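Putative hydrolase (Chromobacterium violaceum, PDB 3MCW) is a putative hydrolase of the isochorismatase family, related to nicotinamidases, whose substrate and reaction have not been established. Local coordinates at residues 107-111 against 112-116; 93-97 against 98-102; 186-189 against 190-193; 30-34 against 35-39; 141-145 against 146-150. All coordinates share one frame; numbering follows the deposited sequence.

Contact 1: residues 107-111 against 112-116; sequences LLRAN and GWLEL
Leu-108 and Trp-113 meet where helix 104-111 ends in a Schellman motif and the chain swings into strand 115-121 of the parallel sheet. The backbone bonds define the turn. Trp-113 N donates to Leu-108 O at 2.9 Å, and Gly-112 N reaches Arg-109 O at 3.2 Å. Gly-112 takes positive phi (68°), the backbone shape that ends the helix here. Leu-108 O carries a second bond from Asn-111 N, and its two donors approach from opposite faces of the carbonyl plane.

Apolar contacts form the inner side. Leu-108 crosses Trp-113 at about a right angle, with CD2 at the indole edge and 3.9 Å from Trp-113 CB. Its branches also run tip to tip with Leu-116, where the two CD2 atoms are 4.0 Å apart. Leu-14 and Ile-56, on strands 14-18 and 55-60, continue this cluster into the sheet. Arg-109, exposed, points away from the turn and makes a salt bridge with Glu-105.

With CG beside its backbone N (chi1 -64°), Trp-113 lays its indole alongside Asn-111 in a CH-pi contact: amide and ring planes are 17° apart, and Asn-111 CB stands 3.3 Å from the centroid of the six-membered ring of Trp-113, almost on its normal. The amide is held by its own N-H, as Asn-111 ND2 donates to Leu-107 O at 3.0 Å with the acceptor close to the amide plane.

Contact 2: residues 93-97 against 98-102; sequences KQTNS and AFIGT
Ser-97 turns OG anti to its own backbone N (chi1 174°), which carries the oxygen forward to Phe-99 N, while Lys-93 stays extended until a bend at chi4 (64°) curls NZ back over the loop. Phe-99 N donates to Ser-97 OG at 3.2 Å, and the same oxygen sits at the edge of the Phe-99 ring. A type I turn follows from Ser-97 to Ile-100, closed by Ile-100 N to Ser-97 O at 3.3 Å; a type II turn from Phe-99 to Thr-102 continues it.

Lys-93 CD packs 3.6 Å from Ala-98 CA, and Thr-95 CG2 lies 3.8 Å from Ile-100 CB. Thr-102 OG1 meets Ala-98 O at 2.9 Å, and a water joins Gln-94 N to Ile-100 O. Across the dimer interface, Asn-136 of the second subunit bonds Ser-97 N.

Lys-93, buried at the end of strand 89-93, donates through NZ to Thr-95 O at 2.9 Å; Asp-19, by a salt bridge, His-60 and Ser-126 also hold NZ. Asp-19 and Lys-93 are placed like the Asp and Lys of the Asp-Lys-Cys triad of nicotinamidase-like hydrolases, with Ser-126 probably at the cysteine position; whether this site is catalytic is not settled.

Contact 3: residues 186-189 against 190-193; sequences DILA and ALGN
Helix 184-191, the last helix of the chain, packs Ile-187 and Leu-191 toward Trp-48 of helix 37-51, and its final turns make up this contact. Two i to i+4 bonds carry the helix across the junction. Ala-190 N donates to Asp-186 O at 3.0 Å, and Leu-191 N to Ile-187 O at the same distance of 3.0 Å. After these the pattern weakens: Gly-192 N makes only a weak bond to Ala-189 O, while Asn-193 N reaches back three residues to Ala-190 O at 3.0 Å.

Side chains follow the same spacing. Leu-188 CD2 and Leu-191 CD1 touch at 4.2 Å, giving an apolar i to i+3 pair. With CG beside its backbone N (chi1 -67°), Leu-191 folds back along the helix, where CG packs 3.5 Å from Ile-187 O. The methyl of Ala-190 rests against two carbonyls of the preceding turn, with CB 3.5 Å from Asp-186 O.

Phe-8 covers Ala-190 and Leu-191, and Ala-47 of helix 37-51 meets Leu-188, so the inner face is apolar. Asp-186, directed away from the junction, bonds Gly-183 N through OD2 at the start of the helix. The whole is typical of a terminal alpha-helix that packs an apolar face of Ile, Leu and Ala against a neighbouring helix.

Contact 4: residues 30-34 against 35-39; sequences GPRNH and PQAEQ
The guanidinium of Arg-32 meets the carboxylate of Glu-38 at its edge, the two planes 30° apart, in a bidentate, end-on salt bridge that spans the type I turn from His-34 to Ala-37, which leads into helix 37-51 with Gln-36 at the N-cap position. Pro-35 CA and Ala-37 CB approach the guanidinium obliquely, and Phe-149 adds a cation-pi contact. Over one face of the His-34 ring lies Asn-33 ND2, offset toward the rim; His-167 meets the ring edge-to-face. Asn-33 OD1 bonds Thr-150 N and His-34 ND1 bonds Cys-148 O.

Arg-32 NH1 donates to Glu-38 OE2 at 2.8 Å along the syn lone pair, and NH2 to Glu-38 OE1 at 2.9 Å, also on the syn side but tilted out of the carboxylate plane. Lys-79 is a second positive partner of OE2, probably favouring the ionised carboxylate. A bend at chi3 (-78°) turns the guanidinium back under its own loop, where Arg-32 NE bonds Asn-33 O at 3.1 Å, almost straight.

The fourth bond fixing its rotation runs from Arg-32 NH2 to His-34 O at 2.8 Å; Ala-37 N donates to the same oxygen at 2.9 Å from the opposite face of the carbonyl plane.

Contact 5: residues 141-145 against 146-150; sequences VCLAE and DGCFT
Glu-145 and Asp-146 cross at about a right angle where strand 140-149, the last strand of the beta-alpha-beta unit built with 115-121 and helix 123-136, breaks at a pair of overlapping type I turns. Their carboxylate planes are 32° apart, and the nearest charged atoms of the pair, Glu-145 OE2 and Asp-146 OD1, stay 4.9 Å from each other. Each acid has its own partner elsewhere: Glu-145 OE1 bonds His-167 on helix 163-174, and Asp-146 OD2 bonds Ser-184 at the start of helix 184-191. The two side chains thus tie one corner of the strand to two different helices. With CG between its backbone N and carbonyl carbon (chi1 67°) and a further bend at chi2, Glu-145 curls over the next peptide, its CD 3.3 Å from Asp-146 N.

Leu-143 and Cys-148 meet on another side of the corner. Leu-143 CD1 lies 3.8 Å from Cys-148 SG, in an apolar contact near Val-127 and Thr-123 of helix 123-136. The thiol is therefore packed in the interior, between the strand and that helix.

The backbone closes both turns. Gly-147 N donates to Ala-144 O at 2.9 Å in the first, and in the second Cys-148 N donates to Glu-145 O at 3.1 Å.

Overall arrangement
Along the chain the order is contact 4, contact 2, contact 1, contact 5, contact 3. Contacts 1 and 5 share the six-stranded parallel sheet on adjacent strands, joined by Leu-116 O to Cys-142 N at 2.8 Å although their centres are about 20 Å apart. Contacts 4 and 5 are closest, at about 11 Å between centres, and the side chains of His-34 and Asn-33 bond the backbone of contact 5. Contact 3 touches contact 5 through Ile-187 and Ala-144, and contact 2 touches contact 1 through Phe-99 and Leu-108. Contacts 2 and 3 lie on opposite sides of the chain's centre, with their own centres about 29 Å apart. Contact 2 also reaches the second subunit, joining this alpha/beta core to its partner in the dimer.

Contact 1: residues 107-111 against 112-116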
loop_
_atom_site.group_PDB
_atom_site.type_symbol
_atom_site.label_atom_id
_atom_site.label_comp_id
_atom_site.label_asym_id
_atom_site.label_seq_id
_atom_site.Cartn_x
_atom_site.Cartn_y
_atom_site.Cartn_z
ATOM N N LEU A 107 -6.196 -6.597 -18.373
ATOM C CA LEU A 107 -5.555 -7.728 -19.032
ATOM C C LEU A 107 -5.739 -9.003 -18.214
ATOM O O LEU A 107 -6.065 -10.074 -18.741
ATOM C CB LEU A 107 -4.057 -7.409 -19.247
ATOM C CG LEU A 107 -3.264 -8.550 -19.854
ATOM C CD1 LEU A 107 -3.702 -8.814 -21.284
ATOM C CD2 LEU A 107 -1.757 -8.276 -19.747
ATOM N N LEU A 108 -5.500 -8.916 -16.901
ATOM C CA LEU A 108 -5.669 -10.075 -16.041
ATOM C C LEU A 108 -7.102 -10.608 -16.088
ATOM O O LEU A 108 -7.330 -11.805 -16.250
ATOM C CB LEU A 108 -5.261 -9.726 -14.601
ATOM C CG LEU A 108 -3.791 -9.345 -14.364
ATOM C CD1 LEU A 108 -3.587 -8.893 -12.923
ATOM C CD2 LEU A 108 -2.866 -10.519 -14.671
ATOM N N ARG A 109 -8.058 -9.697 -15.949
ATOM C CA ARG A 109 -9.454 -10.129 -15.898
ATOM C C ARG A 109 -9.927 -10.699 -17.246
ATOM O O ARG A 109 -10.661 -11.671 -17.272
ATOM C CB ARG A 109 -10.370 -9.003 -15.458
ATOM C CG ARG A 109 -10.097 -8.512 -14.023
ATOM C CD ARG A 109 -11.203 -7.611 -13.549
ATOM N NE ARG A 109 -10.954 -7.034 -12.234
ATOM C CZ ARG A 109 -11.038 -7.688 -11.105
ATOM N NH1 ARG A 109 -11.425 -8.954 -11.062
ATOM N NH2 ARG A 109 -10.715 -7.041 -9.994
ATOM N N ALA A 110 -9.457 -10.127 -18.361
ATOM C CA ALA A 110 -9.880 -10.605 -19.689
ATOM C C ALA A 110 -9.433 -12.044 -19.916
ATOM O O ALA A 110 -10.082 -12.811 -20.658
ATOM C CB ALA A 110 -9.340 -9.711 -20.771
ATOM N N ASN A 111 -8.352 -12.459 -19.245
ATOM C CA ASN A 111 -7.788 -13.798 -19.419
ATOM C C ASN A 111 -8.026 -14.731 -18.249
ATOM O O ASN A 111 -7.564 -15.859 -18.282
ATOM C CB ASN A 111 -6.312 -13.671 -19.758
ATOM C CG ASN A 111 -6.109 -13.068 -21.106
ATOM O OD1 ASN A 111 -6.250 -13.756 -22.108
ATOM N ND2 ASN A 111 -5.811 -11.774 -21.158
ATOM N N GLY A 112 -8.771 -14.275 -17.240
ATOM C CA GLY A 112 -9.030 -15.080 -16.065
ATOM C C GLY A 112 -7.831 -15.348 -15.191
ATOM O O GLY A 112 -7.821 -16.330 -14.467
ATOM N N TRP A 113 -6.834 -14.457 -15.250
ATOM C CA TRP A 113 -5.607 -14.627 -14.470
ATOM C C TRP A 113 -5.797 -13.956 -13.111
ATOM O O TRP A 113 -5.282 -12.866 -12.843
ATOM C CB TRP A 113 -4.396 -14.089 -15.201
ATOM C CG TRP A 113 -4.088 -14.820 -16.484
ATOM C CD1 TRP A 113 -4.225 -16.167 -16.709
ATOM C CD2 TRP A 113 -3.576 -14.255 -17.692
ATOM N NE1 TRP A 113 -3.825 -16.466 -17.985
ATOM C CE2 TRP A 113 -3.431 -15.311 -18.614
ATOM C CE3 TRP A 113 -3.232 -12.954 -18.089
ATOM C CZ2 TRP A 113 -2.969 -15.092 -19.918
ATOM C CZ3 TRP A 113 -2.794 -12.762 -19.375
ATOM C CH2 TRP A 113 -2.668 -13.828 -20.272
ATOM N N LEU A 114 -6.558 -14.641 -12.265
ATOM C CA LEU A 114 -6.970 -14.094 -10.970
ATOM C C LEU A 114 -6.057 -14.478 -9.818
ATOM O O LEU A 114 -6.130 -13.888 -8.765
ATOM C CB LEU A 114 -8.444 -14.435 -10.675
ATOM C CG LEU A 114 -9.432 -13.955 -11.745
ATOM C CD1 LEU A 114 -10.852 -14.195 -11.269
ATOM C CD2 LEU A 114 -9.270 -12.507 -12.148
ATOM N N GLU A 115 -5.186 -15.449 -10.056
ATOM C CA GLU A 115 -4.231 -15.892 -9.076
ATOM C C GLU A 115 -2.835 -15.439 -9.521
ATOM O O GLU A 115 -2.377 -15.750 -10.638
ATOM C CB GLU A 115 -4.379 -17.410 -8.939
ATOM C CG GLU A 115 -3.562 -17.988 -7.869
ATOM C CD GLU A 115 -3.861 -19.452 -7.622
ATOM O OE1 GLU A 115 -3.958 -20.249 -8.584
ATOM O OE2 GLU A 115 -3.950 -19.864 -6.445
ATOM N N LEU A 116 -2.164 -14.685 -8.664
ATOM C CA LEU A 116 -0.886 -14.056 -8.968
ATOM C C LEU A 116 0.187 -14.552 -7.988
ATOM O O LEU A 116 -0.081 -14.702 -6.803
ATOM C CB LEU A 116 -0.991 -12.524 -8.826
ATOM C CG LEU A 116 -2.170 -11.862 -9.563
ATOM C CD1 LEU A 116 -2.156 -10.369 -9.325
ATOM C CD2 LEU A 116 -2.129 -12.183 -11.085
#

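Contact 2: residues 93-97 against 98-102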
loop_
_atom_site.group_PDB
_atom_site.type_symbol
_atom_site.label_atom_id
_atom_site.label_comp_id
_atom_site.label_asym_id
_atom_site.label_seq_id
_atom_site.Cartn_x
_atom_site.Cartn_y
_atom_site.Cartn_z
ATOM N N LYS A 93 5.513 0.871 -16.050
ATOM C CA LYS A 93 4.761 1.751 -15.149
ATOM C C LYS A 93 5.601 2.947 -14.780
ATOM O O LYS A 93 6.821 2.924 -14.874
ATOM C CB LYS A 93 4.367 0.999 -13.871
ATOM C CG LYS A 93 5.518 0.646 -12.941
ATOM C CD LYS A 93 5.031 -0.196 -11.739
ATOM C CE LYS A 93 6.132 -0.642 -10.792
ATOM N NZ LYS A 93 6.789 0.458 -10.138
ATOM N N GLN A 94 4.945 4.010 -14.307
ATOM C CA GLN A 94 5.635 5.228 -13.884
ATOM C C GLN A 94 5.377 5.557 -12.432
ATOM O O GLN A 94 5.944 6.511 -11.949
ATOM C CB GLN A 94 5.244 6.412 -14.744
ATOM C CG GLN A 94 5.767 6.297 -16.140
ATOM C CD GLN A 94 5.601 7.584 -16.916
ATOM O OE1 GLN A 94 5.900 8.695 -16.436
ATOM N NE2 GLN A 94 5.132 7.448 -18.121
ATOM N N THR A 95 4.532 4.795 -11.740
ATOM C CA THR A 95 4.298 4.990 -10.317
ATOM C C THR A 95 4.606 3.690 -9.603
ATOM O O THR A 95 5.014 2.718 -10.205
ATOM C CB THR A 95 2.834 5.409 -9.975
ATOM O OG1 THR A 95 2.859 6.056 -8.722
ATOM C CG2 THR A 95 1.904 4.216 -9.725
ATOM N N ASN A 96 4.355 3.635 -8.299
ATOM C CA ASN A 96 4.730 2.441 -7.555
ATOM C C ASN A 96 3.882 1.231 -7.873
ATOM O O ASN A 96 4.388 0.129 -8.047
ATOM C CB ASN A 96 4.722 2.735 -6.064
ATOM C CG ASN A 96 5.586 3.921 -5.750
ATOM O OD1 ASN A 96 5.112 5.032 -5.566
ATOM N ND2 ASN A 96 6.889 3.706 -5.787
ATOM N N SER A 97 2.564 1.398 -7.879
ATOM C CA SER A 97 1.682 0.283 -8.173
ATOM C C SER A 97 1.681 -0.076 -9.648
ATOM O O SER A 97 1.426 0.758 -10.486
ATOM C CB SER A 97 0.253 0.607 -7.747
ATOM O OG SER A 97 -0.563 -0.487 -8.197
ATOM N N ALA A 98 1.846 -1.369 -9.922
ATOM C CA ALA A 98 1.827 -1.889 -11.310
ATOM C C ALA A 98 0.456 -1.761 -11.979
ATOM O O ALA A 98 0.378 -1.963 -13.180
ATOM C CB ALA A 98 2.278 -3.340 -11.331
ATOM N N PHE A 99 -0.600 -1.447 -11.208
ATOM C CA PHE A 99 -1.920 -1.287 -11.784
ATOM C C PHE A 99 -2.199 0.116 -12.342
ATOM O O PHE A 99 -3.050 0.291 -13.222
ATOM C CB PHE A 99 -3.003 -1.623 -10.757
ATOM C CG PHE A 99 -3.012 -3.067 -10.365
ATOM C CD1 PHE A 99 -3.696 -4.024 -11.123
ATOM C CD2 PHE A 99 -2.320 -3.509 -9.256
ATOM C CE1 PHE A 99 -3.704 -5.348 -10.799
ATOM C CE2 PHE A 99 -2.314 -4.833 -8.925
ATOM C CZ PHE A 99 -3.012 -5.769 -9.693
ATOM N N ILE A 100 -1.531 1.112 -11.830
ATOM C CA ILE A 100 -1.923 2.492 -12.083
ATOM C C ILE A 100 -1.301 2.984 -13.363
ATOM O O ILE A 100 -0.091 2.973 -13.551
ATOM C CB ILE A 100 -1.656 3.392 -10.877
ATOM C CG1 ILE A 100 -2.652 2.991 -9.753
ATOM C CG2 ILE A 100 -1.842 4.870 -11.285
ATOM C CD1 ILE A 100 -2.480 3.688 -8.435
ATOM N N GLY A 101 -2.168 3.354 -14.288
ATOM C CA GLY A 101 -1.763 3.887 -15.568
ATOM C C GLY A 101 -1.332 2.817 -16.552
ATOM O O GLY A 101 -0.759 3.153 -17.592
ATOM N N THR A 102 -1.624 1.586 -16.197
ATOM C CA THR A 102 -1.388 0.513 -17.073
ATOM C C THR A 102 -2.672 -0.216 -17.308
ATOM O O THR A 102 -3.696 0.005 -16.662
ATOM C CB THR A 102 -0.383 -0.471 -16.510
ATOM O OG1 THR A 102 -1.051 -1.281 -15.552
ATOM C CG2 THR A 102 0.818 0.257 -15.859
HETATM O O HOH W 1 2.069 4.174 -14.867
#

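Contact 3: residues 186-189 against 190-193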
loop_
_atom_site.group_PDB
_atom_site.type_symbol
_atom_site.label_atom_id
_atom_site.label_comp_id
_atom_site.label_asym_id
_atom_site.label_seq_id
_atom_site.Cartn_x
_atom_site.Cartn_y
_atom_site.Cartn_z
ATOM N N ASP A 186 7.988 -23.521 -1.797
ATOM C CA ASP A 186 6.548 -23.857 -1.584
ATOM C C ASP A 186 5.807 -23.779 -2.915
ATOM O O ASP A 186 4.972 -24.588 -3.297
ATOM C CB ASP A 186 5.796 -22.829 -0.654
ATOM C CG ASP A 186 6.379 -22.700 0.780
ATOM O OD1 ASP A 186 6.884 -23.730 1.309
ATOM O OD2 ASP A 186 6.298 -21.565 1.375
ATOM N N ILE A 187 6.056 -22.658 -3.575
ATOM C CA ILE A 187 5.397 -22.322 -4.831
ATOM C C ILE A 187 5.769 -23.373 -5.908
ATOM O O ILE A 187 4.909 -23.885 -6.634
ATOM C CB ILE A 187 5.788 -20.904 -5.265
ATOM C CG1 ILE A 187 5.107 -19.867 -4.364
ATOM C CG2 ILE A 187 5.423 -20.705 -6.738
ATOM C CD1 ILE A 187 5.803 -18.525 -4.318
ATOM N N LEU A 188 7.054 -23.689 -6.016
ATOM C CA LEU A 188 7.517 -24.635 -7.019
ATOM C C LEU A 188 6.933 -25.997 -6.763
ATOM O O LEU A 188 6.551 -26.689 -7.717
ATOM C CB LEU A 188 9.045 -24.674 -7.047
ATOM C CG LEU A 188 9.737 -23.406 -7.560
ATOM C CD1 LEU A 188 11.255 -23.501 -7.301
ATOM C CD2 LEU A 188 9.412 -23.145 -9.043
ATOM N N ALA A 189 6.830 -26.400 -5.502
ATOM C CA ALA A 189 6.202 -27.676 -5.174
ATOM C C ALA A 189 4.727 -27.659 -5.565
ATOM O O ALA A 189 4.196 -28.630 -6.113
ATOM C CB ALA A 189 6.369 -27.974 -3.698
ATOM N N ALA A 190 4.049 -26.541 -5.316
ATOM C CA ALA A 190 2.620 -26.429 -5.626
ATOM C C ALA A 190 2.355 -26.515 -7.133
ATOM O O ALA A 190 1.324 -27.082 -7.555
ATOM C CB ALA A 190 2.041 -25.134 -5.060
ATOM N N LEU A 191 3.269 -26.003 -7.954
ATOM C CA LEU A 191 3.108 -26.137 -9.403
ATOM C C LEU A 191 3.008 -27.599 -9.833
ATOM O O LEU A 191 2.237 -27.929 -10.720
ATOM C CB LEU A 191 4.259 -25.499 -10.145
ATOM C CG LEU A 191 4.401 -23.990 -10.074
ATOM C CD1 LEU A 191 5.606 -23.522 -10.857
ATOM C CD2 LEU A 191 3.120 -23.290 -10.565
ATOM N N GLY A 192 3.803 -28.456 -9.205
ATOM C CA GLY A 192 3.799 -29.870 -9.506
ATOM C C GLY A 192 2.529 -30.614 -9.153
ATOM O O GLY A 192 2.357 -31.735 -9.608
ATOM N N ASN A 193 1.672 -30.002 -8.331
ATOM C CA ASN A 193 0.402 -30.597 -7.906
ATOM C C ASN A 193 -0.795 -30.150 -8.726
ATOM O O ASN A 193 -1.885 -30.712 -8.574
ATOM C CB ASN A 193 0.149 -30.337 -6.418
ATOM C CG ASN A 193 1.189 -30.957 -5.523
ATOM O OD1 ASN A 193 1.546 -30.379 -4.483
ATOM N ND2 ASN A 193 1.703 -32.107 -5.916
#

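Contact 4: residues 30-34 against 35-39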
loop_
_atom_site.group_PDB
_atom_site.type_symbol
_atom_site.label_atom_id
_atom_site.label_comp_id
_atom_site.label_asym_id
_atom_site.label_seq_id
_atom_site.Cartn_x
_atom_site.Cartn_y
_atom_site.Cartn_z
ATOM N N GLY A 30 21.326 2.320 -0.573
ATOM C CA GLY A 30 21.729 1.830 0.712
ATOM C C GLY A 30 21.711 0.328 0.765
ATOM O O GLY A 30 21.401 -0.363 -0.217
ATOM N N PRO A 31 22.025 -0.268 1.929
ATOM C CA PRO A 31 22.178 -1.715 2.012
ATOM C C PRO A 31 20.855 -2.452 1.827
ATOM O O PRO A 31 19.806 -1.984 2.266
ATOM C CB PRO A 31 22.769 -1.923 3.407
ATOM C CG PRO A 31 23.465 -0.622 3.722
ATOM C CD PRO A 31 22.563 0.413 3.129
ATOM N N ARG A 32 20.969 -3.641 1.255
ATOM C CA ARG A 32 19.839 -4.521 0.976
ATOM C C ARG A 32 19.914 -5.798 1.768
ATOM O O ARG A 32 20.949 -6.207 2.291
ATOM C CB ARG A 32 19.814 -4.872 -0.523
ATOM C CG ARG A 32 21.080 -5.606 -1.017
ATOM C CD ARG A 32 20.934 -6.110 -2.397
ATOM N NE ARG A 32 20.147 -7.323 -2.483
ATOM C CZ ARG A 32 19.968 -8.003 -3.620
ATOM N NH1 ARG A 32 20.511 -7.567 -4.737
ATOM N NH2 ARG A 32 19.284 -9.135 -3.641
ATOM N N ASN A 33 18.783 -6.488 1.849
ATOM C CA ASN A 33 18.690 -7.840 2.349
ATOM C C ASN A 33 18.607 -8.848 1.185
ATOM O O ASN A 33 18.708 -8.483 -0.001
ATOM C CB ASN A 33 17.494 -8.008 3.317
ATOM C CG ASN A 33 16.151 -7.915 2.632
ATOM O OD1 ASN A 33 16.022 -7.235 1.650
ATOM N ND2 ASN A 33 15.143 -8.639 3.147
ATOM N N HIS A 34 18.403 -10.113 1.556
ATOM C CA HIS A 34 18.111 -11.206 0.631
ATOM C C HIS A 34 19.015 -11.236 -0.587
ATOM O O HIS A 34 18.563 -11.099 -1.711
ATOM C CB HIS A 34 16.638 -11.220 0.204
ATOM C CG HIS A 34 15.720 -11.747 1.241
ATOM N ND1 HIS A 34 14.373 -11.939 1.009
ATOM C CD2 HIS A 34 15.958 -12.229 2.481
ATOM C CE1 HIS A 34 13.821 -12.474 2.072
ATOM N NE2 HIS A 34 14.760 -12.689 2.972
ATOM N N PRO A 35 20.304 -11.496 -0.381
ATOM C CA PRO A 35 21.234 -11.517 -1.496
ATOM C C PRO A 35 20.935 -12.532 -2.578
ATOM O O PRO A 35 21.415 -12.339 -3.704
ATOM C CB PRO A 35 22.588 -11.802 -0.798
ATOM C CG PRO A 35 22.220 -12.504 0.469
ATOM C CD PRO A 35 20.968 -11.774 0.901
ATOM N N GLN A 36 20.193 -13.578 -2.254
ATOM C CA GLN A 36 19.804 -14.627 -3.194
ATOM C C GLN A 36 18.452 -14.368 -3.868
ATOM O O GLN A 36 17.935 -15.244 -4.556
ATOM C CB GLN A 36 19.754 -15.986 -2.481
ATOM C CG GLN A 36 21.120 -16.508 -1.996
ATOM C CD GLN A 36 22.310 -15.913 -2.751
ATOM O OE1 GLN A 36 22.225 -15.599 -3.940
ATOM N NE2 GLN A 36 23.424 -15.743 -2.043
ATOM N N ALA A 37 17.865 -13.177 -3.678
ATOM C CA ALA A 37 16.551 -12.919 -4.261
ATOM C C ALA A 37 16.543 -13.122 -5.764
ATOM O O ALA A 37 15.588 -13.641 -6.330
ATOM C CB ALA A 37 16.065 -11.498 -3.928
ATOM N N GLU A 38 17.598 -12.662 -6.442
ATOM C CA GLU A 38 17.677 -12.804 -7.906
ATOM C C GLU A 38 17.618 -14.248 -8.325
ATOM O O GLU A 38 16.953 -14.601 -9.288
ATOM C CB GLU A 38 18.958 -12.207 -8.452
ATOM C CG GLU A 38 19.045 -10.670 -8.431
ATOM C CD GLU A 38 19.461 -10.034 -7.095
ATOM O OE1 GLU A 38 19.533 -10.710 -6.047
ATOM O OE2 GLU A 38 19.690 -8.812 -7.143
ATOM N N GLN A 39 18.360 -15.094 -7.625
ATOM C CA GLN A 39 18.353 -16.514 -7.913
ATOM C C GLN A 39 16.998 -17.146 -7.648
ATOM O O GLN A 39 16.558 -18.006 -8.400
ATOM C CB GLN A 39 19.453 -17.198 -7.114
ATOM C CG GLN A 39 20.827 -16.939 -7.699
#

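Contact 5: residues 141-145 against 146-150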
loop_
_atom_site.group_PDB
_atom_site.type_symbol
_atom_site.label_atom_id
_atom_site.label_comp_id
_atom_site.label_asym_id
_atom_site.label_seq_id
_atom_site.Cartn_x
_atom_site.Cartn_y
_atom_site.Cartn_z
ATOM N N VAL A 141 -3.324 -13.513 -4.194
ATOM C CA VAL A 141 -1.907 -13.217 -4.339
ATOM C C VAL A 141 -1.063 -14.074 -3.411
ATOM O O VAL A 141 -1.323 -14.159 -2.211
ATOM C CB VAL A 141 -1.599 -11.736 -4.024
ATOM C CG1 VAL A 141 -0.127 -11.463 -4.160
ATOM C CG2 VAL A 141 -2.453 -10.824 -4.881
ATOM N N CYS A 142 -0.051 -14.720 -3.995
ATOM C CA CYS A 142 1.037 -15.372 -3.224
ATOM C C CYS A 142 2.262 -14.516 -3.414
ATOM O O CYS A 142 2.719 -14.304 -4.532
ATOM C CB CYS A 142 1.396 -16.779 -3.719
ATOM S SG CYS A 142 0.086 -17.980 -3.595
ATOM N N LEU A 143 2.818 -14.023 -2.312
ATOM C CA LEU A 143 4.012 -13.194 -2.338
ATOM C C LEU A 143 5.203 -14.078 -2.023
ATOM O O LEU A 143 5.305 -14.617 -0.906
ATOM C CB LEU A 143 3.871 -12.054 -1.323
ATOM C CG LEU A 143 5.055 -11.109 -1.277
ATOM C CD1 LEU A 143 5.346 -10.460 -2.605
ATOM C CD2 LEU A 143 4.763 -10.012 -0.253
ATOM N N ALA A 144 6.105 -14.266 -2.989
ATOM C CA ALA A 144 7.293 -15.111 -2.847
ATOM C C ALA A 144 8.364 -14.280 -2.170
ATOM O O ALA A 144 9.186 -13.625 -2.817
ATOM C CB ALA A 144 7.757 -15.648 -4.209
ATOM N N GLU A 145 8.362 -14.298 -0.846
ATOM C CA GLU A 145 9.123 -13.298 -0.103
ATOM C C GLU A 145 10.641 -13.440 -0.243
ATOM O O GLU A 145 11.373 -12.483 -0.133
ATOM C CB GLU A 145 8.687 -13.227 1.368
ATOM C CG GLU A 145 9.000 -14.449 2.169
ATOM C CD GLU A 145 10.412 -14.463 2.737
ATOM O OE1 GLU A 145 10.999 -13.385 2.964
ATOM O OE2 GLU A 145 10.918 -15.586 2.979
ATOM N N ASP A 146 11.103 -14.680 -0.452
ATOM C CA ASP A 146 12.526 -14.931 -0.691
ATOM C C ASP A 146 13.016 -14.432 -2.033
ATOM O O ASP A 146 14.211 -14.326 -2.263
ATOM C CB ASP A 146 12.880 -16.398 -0.473
ATOM C CG ASP A 146 12.156 -17.349 -1.404
ATOM O OD1 ASP A 146 10.964 -17.119 -1.716
ATOM O OD2 ASP A 146 12.742 -18.381 -1.785
ATOM N N GLY A 147 12.069 -14.143 -2.947
ATOM C CA GLY A 147 12.357 -13.487 -4.203
ATOM C C GLY A 147 12.173 -11.997 -4.167
ATOM O O GLY A 147 12.176 -11.334 -5.202
ATOM N N CYS A 148 12.007 -11.419 -2.985
ATOM C CA CYS A 148 11.872 -9.992 -2.812
ATOM C C CYS A 148 13.023 -9.472 -1.969
ATOM O O CYS A 148 13.581 -10.204 -1.133
ATOM C CB CYS A 148 10.566 -9.630 -2.086
ATOM S SG CYS A 148 9.072 -10.088 -2.988
ATOM N N PHE A 149 13.366 -8.209 -2.129
ATOM C CA PHE A 149 14.303 -7.573 -1.220
ATOM C C PHE A 149 13.958 -6.095 -1.094
ATOM O O PHE A 149 13.222 -5.536 -1.930
ATOM C CB PHE A 149 15.778 -7.794 -1.644
ATOM C CG PHE A 149 16.260 -7.088 -2.866
ATOM C CD1 PHE A 149 16.160 -7.683 -4.103
ATOM C CD2 PHE A 149 16.921 -5.892 -2.761
ATOM C CE1 PHE A 149 16.711 -7.099 -5.210
ATOM C CE2 PHE A 149 17.478 -5.285 -3.858
ATOM C CZ PHE A 149 17.382 -5.896 -5.077
ATOM N N THR A 150 14.513 -5.474 -0.059
ATOM C CA THR A 150 14.349 -4.069 0.191
ATOM C C THR A 150 15.636 -3.519 0.814
ATOM O O THR A 150 16.663 -4.205 0.794
ATOM C CB THR A 150 13.069 -3.787 1.005
ATOM O OG1 THR A 150 12.793 -2.388 0.943
ATOM C CG2 THR A 150 13.176 -4.320 2.442
#